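PDB 3K49: mRNA-binding protein PUF3 from Saccharomyces cerevisiae, which binds the 3'-UTR of COX17 mRNA and other mRNAs for mitochondrial proteins, promoting deadenylation and decay of the COX17 message and bringing bound mRNAs close to mitochondria. Local coordinates for residues Q83-F86 with I92-N95; D99-N104 with R116-A121; L306-Q311 with Y315-L320. All blocks are in the same frame, centred on the assembly; numbering follows the deposited sequence.

Interaction 1 of 3, residues Q83-F86 with I92-N95; sequences QKFF and IQKN. With nucleotides of chain B.
Within the second Pumilio repeat of the PUM-HD, Phe85 and Phe86 of helix 79-88 meet Gln93 and Lys94 of helix 91-101 just across the short turn that joins the two helices. The example illustrates how an RNA-reading helix of a PUF repeat is backed by its own successor. Lys94 makes the largest single contribution, its aliphatic stem lying against the end of helix 79-88. Its CG sits 3.7 Å from Phe85 O and its CD 3.4 Å from Phe86 O. A bend at the third torsion, chi3 -100°, turns the ammonium end back to the same carbonyl, where NZ makes a weak hydrogen bond to Phe86 O at 3.5 Å. The same lysine also meets the ring of Phe86, its CG 4.0 Å from Phe86 CD2. Gln93 works differently: its OE1 comes up at the edge of the Phe85 ring, 4.1 Å from CD2, with amide and ring planes nearly perpendicular. A hydrogen bond from Ser90 N holds that oxygen in place. Beyond the pair, Phe86 packs on Leu97 and Val98 of helix 91-101, while an edge-to-face contact of Phe85 with Phe62 and packing of Phe86 on Ala121 make the link to helices 55-65 and 114-124. Gln83, one turn back from Phe86, is directed at the RNA instead. The amide is carried out on a chain extended beyond CG and also has a weak bond to Asn79 OD1; its NE2 donates to O4 of U9 of chain B at 3.0 Å, in an almost straight bond of 173°.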
loop_
_atom_site.group_PDB
_atom_site.type_symbol
_atom_site.label_atom_id
_atom_site.label_comp_id
_atom_site.label_asym_id
_atom_site.label_seq_id
_atom_site.Cartn_x
_atom_site.Cartn_y
_atom_site.Cartn_z
ATOM N N GLN A 83 -15.662 18.052 0.547
ATOM C CA GLN A 83 -15.615 16.744 1.187
ATOM C C GLN A 83 -16.554 16.660 2.384
ATOM O O GLN A 83 -17.214 15.623 2.595
ATOM C CB GLN A 83 -14.199 16.428 1.645
ATOM C CG GLN A 83 -13.188 16.302 0.508
ATOM C CD GLN A 83 -11.828 15.838 1.008
ATOM O OE1 GLN A 83 -11.708 14.810 1.701
ATOM N NE2 GLN A 83 -10.803 16.608 0.690
ATOM N N LYS A 84 -16.616 17.736 3.178
ATOM C CA LYS A 84 -17.465 17.706 4.370
ATOM C C LYS A 84 -18.922 17.624 3.981
ATOM O O LYS A 84 -19.732 17.100 4.724
ATOM C CB LYS A 84 -17.236 18.892 5.305
ATOM C CG LYS A 84 -15.937 18.848 6.075
ATOM C CD LYS A 84 -15.934 17.742 7.087
ATOM C CE LYS A 84 -14.506 17.367 7.421
ATOM N NZ LYS A 84 -13.673 17.282 6.172
ATOM N N PHE A 85 -19.270 18.127 2.812
ATOM C CA PHE A 85 -20.647 17.968 2.379
ATOM C C PHE A 85 -20.995 16.522 1.999
ATOM O O PHE A 85 -22.167 16.129 2.075
ATOM C CB PHE A 85 -21.017 18.984 1.297
ATOM C CG PHE A 85 -21.449 20.311 1.865
ATOM C CD1 PHE A 85 -20.614 21.422 1.801
ATOM C CD2 PHE A 85 -22.684 20.435 2.509
ATOM C CE1 PHE A 85 -21.000 22.640 2.351
ATOM C CE2 PHE A 85 -23.084 21.643 3.059
ATOM C CZ PHE A 85 -22.241 22.754 2.979
ATOM N N PHE A 86 -19.996 15.726 1.598
ATOM C CA PHE A 86 -20.248 14.297 1.376
ATOM C C PHE A 86 -20.341 13.546 2.713
ATOM O O PHE A 86 -21.111 12.609 2.868
ATOM C CB PHE A 86 -19.200 13.651 0.448
ATOM C CG PHE A 86 -19.409 13.955 -1.018
ATOM C CD1 PHE A 86 -18.537 14.804 -1.705
ATOM C CD2 PHE A 86 -20.482 13.395 -1.707
ATOM C CE1 PHE A 86 -18.733 15.080 -3.053
ATOM C CE2 PHE A 86 -20.693 13.671 -3.057
ATOM C CZ PHE A 86 -19.818 14.505 -3.734
ATOM N N ILE A 92 -30.097 14.919 -0.721
ATOM C CA ILE A 92 -30.343 15.962 -1.702
ATOM C C ILE A 92 -29.058 16.705 -2.051
ATOM O O ILE A 92 -28.821 17.015 -3.210
ATOM C CB ILE A 92 -31.371 16.987 -1.183
ATOM C CG1 ILE A 92 -32.678 16.289 -0.804
ATOM C CG2 ILE A 92 -31.617 18.069 -2.223
ATOM C CD1 ILE A 92 -33.334 15.558 -1.957
ATOM N N GLN A 93 -28.240 17.016 -1.049
ATOM C CA GLN A 93 -27.006 17.777 -1.285
ATOM C C GLN A 93 -25.930 16.936 -1.972
ATOM O O GLN A 93 -25.267 17.384 -2.899
ATOM C CB GLN A 93 -26.487 18.383 0.021
ATOM C CG GLN A 93 -27.315 19.585 0.444
ATOM C CD GLN A 93 -27.187 19.940 1.905
ATOM O OE1 GLN A 93 -26.587 19.212 2.695
ATOM N NE2 GLN A 93 -27.767 21.064 2.276
ATOM N N LYS A 94 -25.769 15.707 -1.509
ATOM C CA LYS A 94 -24.853 14.788 -2.132
ATOM C C LYS A 94 -25.228 14.554 -3.602
ATOM O O LYS A 94 -24.364 14.641 -4.467
ATOM C CB LYS A 94 -24.784 13.485 -1.320
ATOM C CG LYS A 94 -24.093 13.677 0.025
ATOM C CD LYS A 94 -23.747 12.369 0.699
ATOM C CE LYS A 94 -24.738 11.986 1.773
ATOM N NZ LYS A 94 -24.154 10.961 2.707
ATOM N N ASN A 95 -26.507 14.295 -3.883
ATOM C CA ASN A 95 -26.978 14.080 -5.252
ATOM C C ASN A 95 -26.650 15.262 -6.154
ATOM O O ASN A 95 -26.291 15.100 -7.318
ATOM C CB ASN A 95 -28.487 13.830 -5.288
ATOM C CG ASN A 95 -28.886 12.526 -4.624
ATOM O OD1 ASN A 95 -28.039 11.674 -4.330
ATOM N ND2 ASN A 95 -30.189 12.361 -4.377
ATOM P P U B 9 1.338 15.211 -1.488
ATOM O OP1 U B 9 2.154 16.446 -1.618
ATOM O OP2 U B 9 1.812 14.100 -0.636
ATOM O "O5'" U B 9 -0.108 15.630 -0.963
ATOM C "C5'" U B 9 -0.254 16.332 0.264
ATOM C "C4'" U B 9 -1.214 17.475 0.058
ATOM O "O4'" U B 9 -2.516 16.944 -0.232
ATOM C "C3'" U B 9 -1.477 18.375 1.247
ATOM O "O3'" U B 9 -0.447 19.349 1.283
ATOM C "C2'" U B 9 -2.819 19.016 0.886
ATOM O "O2'" U B 9 -2.642 20.242 0.197
ATOM C "C1'" U B 9 -3.461 17.973 -0.045
ATOM N N1 U B 9 -4.716 17.359 0.445
ATOM C C2 U B 9 -5.898 18.016 0.206
ATOM O O2 U B 9 -5.954 19.072 -0.401
ATOM N N3 U B 9 -7.022 17.383 0.689
ATOM C C4 U B 9 -7.067 16.178 1.362
ATOM O O4 U B 9 -8.135 15.754 1.792
ATOM C C5 U B 9 -5.793 15.551 1.552
ATOM C C6 U B 9 -4.694 16.148 1.104
#

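Interaction 2 of 3, residues D99-N104 with R116-A121; sequences DQFKGN and RVIQKA. With nucleotides of chain B.
Phe101 lays its ring against three residues of helix 114-124. Ile118 CD1 sits over one face, offset toward the rim, in a CH-pi contact 4.3 Å from the ring centroid. Val117 CG1 approaches obliquely, 3.7 Å from Phe101 CZ, and Ala121 CB lies at the edge. The other side of this helix reads RNA. Gln119 uses both ends of its amide on the Hoogsteen edge of A8 of chain B: OE1 accepts from N6 at 2.8 Å, and NE2 donates to N7 at 3.1 Å. Bends at chi2 and chi3 carry the guanidinium of Arg116 between the bases, A8 against one face and U9 of chain B against the other, the familiar stacking role in PUF proteins. A second shell positions these groups: a weak bond to Cys115 O steadies the Gln119 amide, while a type II turn from Phe101 to Asn104, with Gly103 at positive phi, leads the chain onward. Asn104 ND2 ties that turn back to Gln100 O at 3.0 Å. Around this core, Phe101 also packs on helices 69-74 and 105-110, Val117 on helix 79-88, and Ile118 on helix 150-160, so the contact joins successive layers of the all-helical stack.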
loop_
_atom_site.group_PDB
_atom_site.type_symbol
_atom_site.label_atom_id
_atom_site.label_comp_id
_atom_site.label_asym_id
_atom_site.label_seq_id
_atom_site.Cartn_x
_atom_site.Cartn_y
_atom_site.Cartn_z
ATOM N N ASP A 99 -24.279 15.212 -9.449
ATOM C CA ASP A 99 -24.780 15.655 -10.740
ATOM C C ASP A 99 -23.903 16.735 -11.365
ATOM O O ASP A 99 -23.959 16.954 -12.571
ATOM C CB ASP A 99 -26.224 16.130 -10.615
ATOM C CG ASP A 99 -27.148 15.035 -10.098
ATOM O OD1 ASP A 99 -26.707 13.862 -10.032
ATOM O OD2 ASP A 99 -28.310 15.346 -9.748
ATOM N N GLN A 100 -23.093 17.403 -10.552
ATOM C CA GLN A 100 -22.089 18.321 -11.088
ATOM C C GLN A 100 -20.787 17.609 -11.481
ATOM O O GLN A 100 -19.922 18.200 -12.131
ATOM C CB GLN A 100 -21.783 19.437 -10.092
ATOM C CG GLN A 100 -22.836 20.516 -10.048
ATOM C CD GLN A 100 -22.442 21.635 -9.125
ATOM O OE1 GLN A 100 -21.268 22.006 -9.056
ATOM N NE2 GLN A 100 -23.415 22.177 -8.395
ATOM N N PHE A 101 -20.642 16.351 -11.068
ATOM C CA PHE A 101 -19.433 15.597 -11.382
ATOM C C PHE A 101 -19.613 14.851 -12.699
ATOM O O PHE A 101 -18.649 14.666 -13.454
ATOM C CB PHE A 101 -19.052 14.633 -10.250
ATOM C CG PHE A 101 -18.615 15.321 -8.983
ATOM C CD1 PHE A 101 -18.266 16.669 -8.985
ATOM C CD2 PHE A 101 -18.535 14.614 -7.791
ATOM C CE1 PHE A 101 -17.860 17.313 -7.812
ATOM C CE2 PHE A 101 -18.120 15.241 -6.614
ATOM C CZ PHE A 101 -17.783 16.598 -6.621
ATOM N N LYS A 102 -20.854 14.452 -12.982
ATOM C CA LYS A 102 -21.190 13.756 -14.226
ATOM C C LYS A 102 -20.633 14.470 -15.451
ATOM O O LYS A 102 -20.875 15.660 -15.645
ATOM C CB LYS A 102 -22.702 13.591 -14.371
ATOM C CG LYS A 102 -23.313 12.555 -13.441
ATOM C CD LYS A 102 -24.807 12.432 -13.709
ATOM C CE LYS A 102 -25.605 12.176 -12.434
ATOM N NZ LYS A 102 -27.071 12.333 -12.664
ATOM N N GLY A 103 -19.882 13.728 -16.265
ATOM C CA GLY A 103 -19.246 14.264 -17.459
ATOM C C GLY A 103 -17.889 14.875 -17.171
ATOM O O GLY A 103 -17.208 15.321 -18.088
ATOM N N ASN A 104 -17.501 14.895 -15.895
ATOM C CA ASN A 104 -16.263 15.548 -15.473
ATOM C C ASN A 104 -15.355 14.660 -14.662
ATOM O O ASN A 104 -14.348 15.131 -14.140
ATOM C CB ASN A 104 -16.563 16.807 -14.661
ATOM C CG ASN A 104 -17.496 17.751 -15.382
ATOM O OD1 ASN A 104 -17.147 18.296 -16.427
ATOM N ND2 ASN A 104 -18.696 17.946 -14.828
ATOM N N ARG A 116 -9.094 14.333 -4.478
ATOM C CA ARG A 116 -9.366 14.061 -3.068
ATOM C C ARG A 116 -10.867 14.114 -2.781
ATOM O O ARG A 116 -11.376 13.363 -1.956
ATOM C CB ARG A 116 -8.639 15.038 -2.169
ATOM C CG ARG A 116 -7.186 15.155 -2.445
ATOM C CD ARG A 116 -6.443 13.904 -2.065
ATOM N NE ARG A 116 -5.086 14.232 -1.648
ATOM C CZ ARG A 116 -4.419 13.590 -0.696
ATOM N NH1 ARG A 116 -4.993 12.582 -0.052
ATOM N NH2 ARG A 116 -3.182 13.962 -0.375
ATOM N N VAL A 117 -11.562 14.992 -3.495
ATOM C CA VAL A 117 -13.002 15.112 -3.367
ATOM C C VAL A 117 -13.690 13.900 -3.963
ATOM O O VAL A 117 -14.653 13.375 -3.386
ATOM C CB VAL A 117 -13.521 16.397 -4.075
ATOM C CG1 VAL A 117 -15.030 16.394 -4.174
ATOM C CG2 VAL A 117 -13.041 17.630 -3.333
ATOM N N ILE A 118 -13.199 13.478 -5.133
ATOM C CA ILE A 118 -13.717 12.310 -5.814
ATOM C C ILE A 118 -13.544 11.074 -4.916
ATOM O O ILE A 118 -14.444 10.238 -4.761
ATOM C CB ILE A 118 -12.982 12.070 -7.146
ATOM C CG1 ILE A 118 -13.374 13.126 -8.193
ATOM C CG2 ILE A 118 -13.278 10.645 -7.663
ATOM C CD1 ILE A 118 -14.904 13.316 -8.356
ATOM N N GLN A 119 -12.370 10.972 -4.315
ATOM C CA GLN A 119 -12.077 9.857 -3.455
ATOM C C GLN A 119 -13.011 9.809 -2.253
ATOM O O GLN A 119 -13.449 8.714 -1.840
ATOM C CB GLN A 119 -10.627 9.913 -3.020
ATOM C CG GLN A 119 -9.648 9.366 -4.087
ATOM C CD GLN A 119 -8.199 9.654 -3.743
ATOM O OE1 GLN A 119 -7.593 8.959 -2.934
ATOM N NE2 GLN A 119 -7.643 10.688 -4.350
ATOM N N LYS A 120 -13.308 10.990 -1.691
ATOM C CA LYS A 120 -14.179 11.069 -0.532
ATOM C C LYS A 120 -15.606 10.714 -0.959
ATOM O O LYS A 120 -16.335 10.031 -0.236
ATOM C CB LYS A 120 -14.130 12.444 0.130
ATOM C CG LYS A 120 -14.836 12.513 1.524
ATOM C CD LYS A 120 -13.941 11.971 2.667
ATOM C CE LYS A 120 -14.589 12.114 4.033
ATOM N NZ LYS A 120 -14.832 13.545 4.470
ATOM N N ALA A 121 -15.988 11.162 -2.150
ATOM C CA ALA A 121 -17.338 10.935 -2.638
ATOM C C ALA A 121 -17.670 9.455 -2.819
ATOM O O ALA A 121 -18.756 9.011 -2.442
ATOM C CB ALA A 121 -17.588 11.711 -3.921
ATOM P P A B 8 3.779 10.403 -5.132
ATOM O OP1 A B 8 4.260 10.167 -6.503
ATOM O OP2 A B 8 4.720 10.845 -4.075
ATOM O "O5'" A B 8 2.589 11.473 -5.185
ATOM C "C5'" A B 8 1.788 11.717 -4.036
ATOM C "C4'" A B 8 0.711 12.731 -4.352
ATOM O "O4'" A B 8 -0.464 12.047 -4.829
ATOM C "C3'" A B 8 0.211 13.525 -3.157
ATOM O "O3'" A B 8 1.067 14.637 -2.958
ATOM C "C2'" A B 8 -1.178 13.973 -3.616
ATOM O "O2'" A B 8 -1.173 15.141 -4.410
ATOM C "C1'" A B 8 -1.605 12.819 -4.526
ATOM N N9 A B 8 -2.649 11.952 -3.971
ATOM C C8 A B 8 -3.882 11.734 -4.524
ATOM N N7 A B 8 -4.648 10.928 -3.825
ATOM C C5 A B 8 -3.865 10.594 -2.735
ATOM C C6 A B 8 -4.102 9.768 -1.624
ATOM N N6 A B 8 -5.245 9.116 -1.432
ATOM N N1 A B 8 -3.110 9.637 -0.714
ATOM C C2 A B 8 -1.961 10.295 -0.919
ATOM N N3 A B 8 -1.619 11.102 -1.927
ATOM C C4 A B 8 -2.625 11.210 -2.812
ATOM P P U B 9 1.338 15.211 -1.488
ATOM O OP1 U B 9 2.154 16.446 -1.618
ATOM O OP2 U B 9 1.812 14.100 -0.636
ATOM O "O5'" U B 9 -0.108 15.630 -0.963
ATOM C "C5'" U B 9 -0.254 16.332 0.264
ATOM C "C4'" U B 9 -1.214 17.475 0.058
ATOM O "O4'" U B 9 -2.516 16.944 -0.232
ATOM C "C3'" U B 9 -1.477 18.375 1.247
ATOM O "O3'" U B 9 -0.447 19.349 1.283
ATOM C "C2'" U B 9 -2.819 19.016 0.886
ATOM O "O2'" U B 9 -2.642 20.242 0.197
ATOM C "C1'" U B 9 -3.461 17.973 -0.045
ATOM N N1 U B 9 -4.716 17.359 0.445
ATOM C C2 U B 9 -5.898 18.016 0.206
ATOM O O2 U B 9 -5.954 19.072 -0.401
ATOM N N3 U B 9 -7.022 17.383 0.689
ATOM C C4 U B 9 -7.067 16.178 1.362
ATOM O O4 U B 9 -8.135 15.754 1.792
ATOM C C5 U B 9 -5.793 15.551 1.552
ATOM C C6 U B 9 -4.694 16.148 1.104
#

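Interaction 3 of 3, residues L306-Q311 with Y315-L320; sequences LMIKDQ and YVIQKL. With nucleotides of chain B.
A turn at the last torsion of Met307, chi3 59°, folds its methyl back onto Ile317, while a first torsion of -64° sets the Tyr315 ring beside its own backbone N and out toward the RNA. Both belong to the eighth Pumilio repeat, where helix 303-308 and the loop after it lie against helix 313-323, and the pairing exemplifies a PUF helix with an apolar back and a base-reading front. At the back, Met307 CE touches Ile317 CD1 at 3.4 Å and Val316 CG1 at 3.9 Å, and Ile308 adds a looser contact, CG1 to Ile317 CG1 at 4.4 Å. Leu360 of helix 355-364 extends this apolar layer over Ile308 and Ile317. At the front, one face of the Tyr315 ring stacks on the guanine of G4 of chain B, with C5 above the ring centre. U3 of chain B comes obliquely from the other side, so the ring separates the two bases. Trimmed to an alanine, Tyr315 would probably leave the guanine without its stacking partner and both neighbouring bases freer to shift. Gln318, extended beyond CG, contacts U3, donating from NE2 to O4 at 2.7 Å, at an angle of 156°, consistent with a role in reading this base; Asn314 OD1 accepts from the same amide nitrogen. The loop reaches farther along the RNA: Lys309 O lies 3.3 Å from N4 of C1 of chain B, consistent with the 5' cytosine pocket known for this protein. Asp310 OD2 holds the loop by capping Ala313 N at the start of the next helix. Where loop and helix meet, Gln311 O stands 3.3 Å from Tyr315 CE1.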
loop_
_atom_site.group_PDB
_atom_site.type_symbol
_atom_site.label_atom_id
_atom_site.label_comp_id
_atom_site.label_asym_id
_atom_site.label_seq_id
_atom_site.Cartn_x
_atom_site.Cartn_y
_atom_site.Cartn_z
ATOM N N LEU A 306 28.595 -16.054 5.146
ATOM C CA LEU A 306 28.449 -15.044 4.103
ATOM C C LEU A 306 27.247 -14.166 4.429
ATOM O O LEU A 306 27.227 -12.979 4.115
ATOM C CB LEU A 306 28.230 -15.694 2.742
ATOM C CG LEU A 306 29.402 -16.385 2.056
ATOM C CD1 LEU A 306 28.903 -17.102 0.811
ATOM C CD2 LEU A 306 30.494 -15.387 1.704
ATOM N N MET A 307 26.245 -14.768 5.056
ATOM C CA MET A 307 25.015 -14.071 5.394
ATOM C C MET A 307 25.160 -13.193 6.639
ATOM O O MET A 307 24.794 -12.019 6.611
ATOM C CB MET A 307 23.858 -15.069 5.530
ATOM C CG MET A 307 23.346 -15.557 4.178
ATOM S SD MET A 307 22.072 -16.817 4.286
ATOM C CE MET A 307 20.803 -15.954 5.216
ATOM N N ILE A 308 25.710 -13.753 7.714
ATOM C CA ILE A 308 25.942 -12.995 8.943
ATOM C C ILE A 308 26.716 -11.701 8.703
ATOM O O ILE A 308 26.493 -10.698 9.383
ATOM C CB ILE A 308 26.710 -13.820 9.985
ATOM C CG1 ILE A 308 25.952 -15.105 10.311
ATOM C CG2 ILE A 308 26.931 -13.006 11.250
ATOM C CD1 ILE A 308 26.703 -16.025 11.257
ATOM N N LYS A 309 27.621 -11.726 7.731
ATOM C CA LYS A 309 28.505 -10.590 7.478
ATOM C C LYS A 309 27.914 -9.559 6.516
ATOM O O LYS A 309 28.497 -8.492 6.307
ATOM C CB LYS A 309 29.843 -11.073 6.914
ATOM C CG LYS A 309 30.674 -11.886 7.890
ATOM C CD LYS A 309 31.985 -12.325 7.267
ATOM C CE LYS A 309 32.818 -13.134 8.246
ATOM N NZ LYS A 309 34.110 -13.569 7.652
ATOM N N ASP A 310 26.770 -9.877 5.919
ATOM C CA ASP A 310 26.175 -9.001 4.912
ATOM C C ASP A 310 25.131 -8.056 5.505
ATOM O O ASP A 310 24.376 -8.426 6.410
ATOM C CB ASP A 310 25.561 -9.813 3.773
ATOM C CG ASP A 310 24.813 -8.945 2.783
ATOM O OD1 ASP A 310 25.420 -7.998 2.240
ATOM O OD2 ASP A 310 23.611 -9.205 2.552
ATOM N N GLN A 311 25.095 -6.834 4.978
ATOM C CA GLN A 311 24.209 -5.779 5.479
ATOM C C GLN A 311 22.726 -6.172 5.459
ATOM O O GLN A 311 21.970 -5.826 6.372
ATOM C CB GLN A 311 24.429 -4.493 4.681
ATOM C CG GLN A 311 24.405 -4.727 3.186
ATOM C CD GLN A 311 24.915 -3.552 2.392
ATOM O OE1 GLN A 311 24.897 -2.417 2.862
ATOM N NE2 GLN A 311 25.365 -3.817 1.169
ATOM N N TYR A 315 19.603 -9.780 8.614
ATOM C CA TYR A 315 18.193 -9.724 9.017
ATOM C C TYR A 315 17.499 -11.053 8.745
ATOM O O TYR A 315 16.683 -11.520 9.545
ATOM C CB TYR A 315 17.439 -8.609 8.281
ATOM C CG TYR A 315 17.920 -7.209 8.588
ATOM C CD1 TYR A 315 18.624 -6.474 7.642
ATOM C CD2 TYR A 315 17.658 -6.615 9.819
ATOM C CE1 TYR A 315 19.064 -5.198 7.912
ATOM C CE2 TYR A 315 18.090 -5.334 10.096
ATOM C CZ TYR A 315 18.795 -4.632 9.138
ATOM O OH TYR A 315 19.233 -3.355 9.406
ATOM N N VAL A 316 17.825 -11.655 7.609
ATOM C CA VAL A 316 17.281 -12.964 7.267
ATOM C C VAL A 316 17.760 -14.021 8.259
ATOM O O VAL A 316 17.059 -15.000 8.523
ATOM C CB VAL A 316 17.660 -13.384 5.832
ATOM C CG1 VAL A 316 17.063 -14.736 5.501
ATOM C CG2 VAL A 316 17.193 -12.340 4.836
ATOM N N ILE A 317 18.952 -13.814 8.814
ATOM C CA ILE A 317 19.491 -14.722 9.822
ATOM C C ILE A 317 18.734 -14.556 11.134
ATOM O O ILE A 317 18.254 -15.535 11.716
ATOM C CB ILE A 317 20.992 -14.483 10.072
ATOM C CG1 ILE A 317 21.804 -14.764 8.806
ATOM C CG2 ILE A 317 21.486 -15.358 11.214
ATOM C CD1 ILE A 317 21.896 -16.228 8.439
ATOM N N GLN A 318 18.631 -13.309 11.590
ATOM C CA GLN A 318 17.818 -12.984 12.757
ATOM C C GLN A 318 16.430 -13.608 12.621
ATOM O O GLN A 318 15.945 -14.288 13.530
ATOM C CB GLN A 318 17.688 -11.468 12.922
ATOM C CG GLN A 318 19.004 -10.714 12.879
ATOM C CD GLN A 318 18.842 -9.241 13.186
ATOM O OE1 GLN A 318 17.974 -8.856 13.970
ATOM N NE2 GLN A 318 19.674 -8.407 12.573
ATOM N N LYS A 319 15.805 -13.373 11.472
ATOM C CA LYS A 319 14.488 -13.917 11.181
ATOM C C LYS A 319 14.465 -15.436 11.347
ATOM O O LYS A 319 13.540 -15.990 11.947
ATOM C CB LYS A 319 14.070 -13.541 9.760
ATOM C CG LYS A 319 12.570 -13.597 9.500
ATOM C CD LYS A 319 11.857 -12.416 10.154
ATOM C CE LYS A 319 10.414 -12.285 9.674
ATOM N NZ LYS A 319 10.222 -11.154 8.716
ATOM N N LEU A 320 15.484 -16.108 10.818
ATOM C CA LEU A 320 15.554 -17.565 10.915
ATOM C C LEU A 320 15.594 -18.032 12.362
ATOM O O LEU A 320 14.947 -19.010 12.732
ATOM C CB LEU A 320 16.767 -18.103 10.166
ATOM C CG LEU A 320 16.556 -18.410 8.683
ATOM C CD1 LEU A 320 17.826 -18.993 8.073
ATOM C CD2 LEU A 320 15.374 -19.353 8.489
ATOM P P G B 4 19.102 1.400 8.625
ATOM O OP1 G B 4 18.920 2.757 8.052
ATOM O OP2 G B 4 18.325 0.987 9.825
ATOM O "O5'" G B 4 18.827 0.343 7.468
ATOM C "C5'" G B 4 19.671 0.280 6.327
ATOM C "C4'" G B 4 19.017 -0.553 5.253
ATOM O "O4'" G B 4 18.864 -1.909 5.736
ATOM C "C3'" G B 4 17.592 -0.136 4.936
ATOM O "O3'" G B 4 17.571 0.975 4.051
ATOM C "C2'" G B 4 17.001 -1.411 4.337
ATOM O "O2'" G B 4 17.289 -1.599 2.965
ATOM C "C1'" G B 4 17.701 -2.484 5.170
ATOM N N9 G B 4 16.876 -3.014 6.247
ATOM C C8 G B 4 16.523 -2.413 7.434
ATOM N N7 G B 4 15.763 -3.169 8.181
ATOM C C5 G B 4 15.612 -4.337 7.442
ATOM C C6 G B 4 14.893 -5.515 7.727
ATOM O O6 G B 4 14.231 -5.793 8.737
ATOM N N1 G B 4 14.999 -6.436 6.692
ATOM C C2 G B 4 15.718 -6.248 5.542
ATOM N N2 G B 4 15.721 -7.246 4.654
ATOM N N3 G B 4 16.391 -5.158 5.269
ATOM C C4 G B 4 16.291 -4.252 6.256
ATOM P P U B 3 20.625 1.049 14.149
ATOM O OP1 U B 3 20.099 2.431 14.048
ATOM O OP2 U B 3 19.800 -0.004 14.790
ATOM O "O5'" U B 3 21.036 0.562 12.679
ATOM C "C5'" U B 3 22.006 1.267 11.907
ATOM C "C4'" U B 3 22.292 0.528 10.612
ATOM O "O4'" U B 3 22.976 -0.724 10.892
ATOM C "C3'" U B 3 21.068 0.124 9.801
ATOM O "O3'" U B 3 20.660 1.201 8.963
ATOM C "C2'" U B 3 21.596 -1.059 8.992
ATOM O "O2'" U B 3 22.321 -0.657 7.843
ATOM C "C1'" U B 3 22.513 -1.734 10.005
ATOM N N1 U B 3 21.873 -2.797 10.811
ATOM C C2 U B 3 21.926 -4.094 10.343
ATOM O O2 U B 3 22.457 -4.403 9.294
ATOM N N3 U B 3 21.331 -5.026 11.150
ATOM C C4 U B 3 20.698 -4.803 12.355
ATOM O O4 U B 3 20.243 -5.752 12.991
ATOM C C5 U B 3 20.673 -3.430 12.767
ATOM C C6 U B 3 21.246 -2.498 12.001
ATOM O "O5'" C B 1 27.635 1.458 7.038
ATOM C "C5'" C B 1 28.020 1.161 8.386
ATOM C "C4'" C B 1 26.780 1.144 9.244
ATOM O "O4'" C B 1 26.018 -0.065 9.001
ATOM C "C3'" C B 1 27.029 1.066 10.741
ATOM O "O3'" C B 1 25.938 1.606 11.503
ATOM C "C2'" C B 1 27.206 -0.427 11.009
ATOM O "O2'" C B 1 27.007 -0.770 12.372
ATOM C "C1'" C B 1 26.127 -0.992 10.083
ATOM N N1 C B 1 26.427 -2.328 9.517
ATOM C C2 C B 1 26.077 -3.494 10.156
ATOM O O2 C B 1 25.474 -3.456 11.240
ATOM N N3 C B 1 26.424 -4.651 9.524
ATOM C C4 C B 1 27.054 -4.651 8.342
ATOM N N4 C B 1 27.334 -5.837 7.801
ATOM C C5 C B 1 27.404 -3.449 7.688
ATOM C C6 C B 1 27.062 -2.348 8.328
#

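Overall arrangement
Interactions 1, 2 and 3 follow one another along the chain, all inside the PUM-HD. The first two are neighbours, their centres about 10 Å apart; both draw on helix 91-101, and Phe86 of one packs against Phe101 and Ala121 of the other, making a continuous core from the second repeat into the third. Interaction 3, in the eighth repeat, is centred about 54 Å from interaction 1 and about 50 Å from interaction 2, on the opposite side of the chain's centre. The same design recurs toward both ends of the curved array, with U9 and A8 of chain B at one and its U3 and G4 at the other, so the RNA runs antiparallel to the protein.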